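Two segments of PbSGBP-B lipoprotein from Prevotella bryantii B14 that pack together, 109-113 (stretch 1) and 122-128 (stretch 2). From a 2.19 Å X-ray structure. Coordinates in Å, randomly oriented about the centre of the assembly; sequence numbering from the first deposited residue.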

# COMPACT_ATOMS: atom_id res chain seq x y z
N THR A 109 1.54 -31.27 6.40
CA THR A 109 0.77 -32.35 6.99
C THR A 109 0.59 -32.19 8.49
O THR A 109 -0.08 -33.02 9.11
CB THR A 109 1.42 -33.71 6.70
OG1 THR A 109 2.82 -33.67 7.01
CG2 THR A 109 1.24 -34.07 5.23
N ASP A 110 1.16 -31.14 9.09
CA ASP A 110 1.08 -30.90 10.53
C ASP A 110 1.56 -32.12 11.32
O ASP A 110 0.91 -32.60 12.25
CB ASP A 110 -0.34 -30.50 10.95
CG ASP A 110 -0.70 -29.10 10.50
OD1 ASP A 110 0.21 -28.32 10.16
OD2 ASP A 110 -1.91 -28.77 10.50
N LYS A 111 2.73 -32.62 10.92
CA LYS A 111 3.37 -33.73 11.60
C LYS A 111 4.87 -33.53 11.56
O LYS A 111 5.42 -32.97 10.61
CB LYS A 111 3.00 -35.08 10.96
CG LYS A 111 1.53 -35.46 11.10
CD LYS A 111 1.16 -36.70 10.31
CE LYS A 111 -0.36 -36.85 10.23
NZ LYS A 111 -0.98 -36.90 11.58
N MSE A 112 5.54 -33.98 12.62
CA MSE A 112 7.00 -34.06 12.65
C MSE A 112 7.38 -35.53 12.54
O MSE A 112 7.02 -36.33 13.40
CB MSE A 112 7.56 -33.44 13.94
CG MSE A 112 8.84 -34.08 14.46
SE MSE A 112 9.59 -33.10 15.99
CE MSE A 112 8.65 -34.00 17.40
N TYR A 113 8.10 -35.88 11.48
CA TYR A 113 8.42 -37.27 11.20
C TYR A 113 9.76 -37.62 11.82
O TYR A 113 10.77 -36.97 11.54
CB TYR A 113 8.44 -37.53 9.69
CG TYR A 113 7.15 -37.16 9.00
CD1 TYR A 113 6.11 -38.07 8.88
CD2 TYR A 113 6.97 -35.89 8.47
CE1 TYR A 113 4.92 -37.73 8.25
CE2 TYR A 113 5.79 -35.54 7.84
CZ TYR A 113 4.77 -36.46 7.73
OH TYR A 113 3.60 -36.12 7.10
N ILE A 122 8.11 -42.50 12.04
CA ILE A 122 7.23 -42.42 13.20
C ILE A 122 6.69 -40.99 13.29
O ILE A 122 7.43 -40.07 13.66
CB ILE A 122 7.95 -42.83 14.49
CG1 ILE A 122 8.21 -44.34 14.50
CG2 ILE A 122 7.14 -42.45 15.71
CD1 ILE A 122 9.66 -44.71 14.34
N PRO A 123 5.41 -40.77 12.96
CA PRO A 123 4.90 -39.39 12.91
C PRO A 123 4.33 -38.91 14.24
O PRO A 123 3.57 -39.62 14.90
CB PRO A 123 3.81 -39.48 11.84
CG PRO A 123 3.28 -40.87 11.99
CD PRO A 123 4.43 -41.74 12.45
N TYR A 124 4.71 -37.70 14.63
CA TYR A 124 4.17 -37.04 15.82
C TYR A 124 3.46 -35.77 15.36
O TYR A 124 4.09 -34.89 14.76
CB TYR A 124 5.28 -36.72 16.82
CG TYR A 124 4.84 -35.91 18.02
CD1 TYR A 124 5.05 -34.54 18.07
CD2 TYR A 124 4.23 -36.52 19.11
CE1 TYR A 124 4.65 -33.79 19.16
CE2 TYR A 124 3.83 -35.79 20.21
CZ TYR A 124 4.04 -34.42 20.23
OH TYR A 124 3.65 -33.68 21.32
N ASP A 125 2.16 -35.69 15.63
CA ASP A 125 1.37 -34.54 15.19
C ASP A 125 1.90 -33.26 15.82
O ASP A 125 1.97 -33.14 17.05
CB ASP A 125 -0.10 -34.74 15.56
CG ASP A 125 -0.75 -35.86 14.79
OD1 ASP A 125 -0.02 -36.63 14.13
OD2 ASP A 125 -1.99 -35.98 14.85
N PHE A 126 2.28 -32.30 14.98
CA PHE A 126 2.88 -31.05 15.44
C PHE A 126 2.80 -30.04 14.31
O PHE A 126 3.16 -30.35 13.17
CB PHE A 126 4.34 -31.27 15.87
CG PHE A 126 4.97 -30.08 16.52
CD1 PHE A 126 5.80 -29.23 15.80
CD2 PHE A 126 4.74 -29.80 17.86
CE1 PHE A 126 6.39 -28.14 16.39
CE2 PHE A 126 5.32 -28.70 18.46
CZ PHE A 126 6.15 -27.86 17.73
N GLN A 127 2.33 -28.84 14.62
CA GLN A 127 2.10 -27.81 13.62
C GLN A 127 3.27 -26.83 13.58
O GLN A 127 3.82 -26.46 14.62
CB GLN A 127 0.81 -27.04 13.90
CG GLN A 127 -0.38 -27.93 14.21
CD GLN A 127 -1.57 -27.15 14.72
OE1 GLN A 127 -2.36 -26.62 13.94
NE2 GLN A 127 -1.70 -27.06 16.04
N VAL A 128 3.65 -26.42 12.37
CA VAL A 128 4.66 -25.39 12.17
C VAL A 128 3.93 -24.09 11.91
O VAL A 128 3.26 -23.94 10.88
CB VAL A 128 5.61 -25.75 11.02
CG1 VAL A 128 6.50 -24.56 10.68
CG2 VAL A 128 6.46 -26.96 11.40
O HOH W 1 2.73 -27.48 9.92
O HOH W 2 5.62 -30.19 11.98

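Strands 111-113 and 122-125 run antiparallel, their directions 152° apart and their axes approaching to 4.4 Å. M112 and Y124 form the hydrogen-bonded pair: M112 N donates to Y124 O (2.7 Å) and Y124 N to M112 O (3.0 Å), both nearly straight. Flanking it are two non-hydrogen-bonded pairs, K111 with D125 and Y113 with P123. Proline lacks an amide hydrogen, so P123 suits such a position, where its nitrogen is not called on to donate across the strands. At K111 and D125 the CA atoms come within 4.2 Å, and CA-H...O contacts supplement the ladder, from K111 CA to Y124 O (3.4 Å) and from D125 CA to D110 O (3.6 Å). Beyond this pair, F126 N donates to D110 O (3.1 Å), but the exchange is not returned: K111 N lies 3.2 Å from F126 O at a poor angle. Water 2 instead donates to F126 O (2.7 Å) and, weakly, to K111 O (3.1 Å), linking the two carbonyls. Water 1 similarly joins the stretches, accepting from V128 N (2.8 Å) and donating to D110 OD1 (2.7 Å).

K111, Y113, P123 and D125 share one face of the sheet. The lysine chain extends until its ammonium reaches the aspartate carboxylate in a salt bridge, K111 NZ to D125 OD1 at 2.7 Å, while P123 CB packs obliquely against the Y113 ring, 4.0 Å from Y113 CD1. The same ring's hydroxyl ties back within its own stretch, Y113 OH to T109 OG1 at 2.6 Å. On the other face, selenomethionine M112 lays its terminal methyl obliquely against the Y124 ring, M112 CE to Y124 CD1 at 3.7 Å, and its CB meets F126 CB at 4.3 Å, an apolar contact between two buried residues. Together the stretches bury 500 Å².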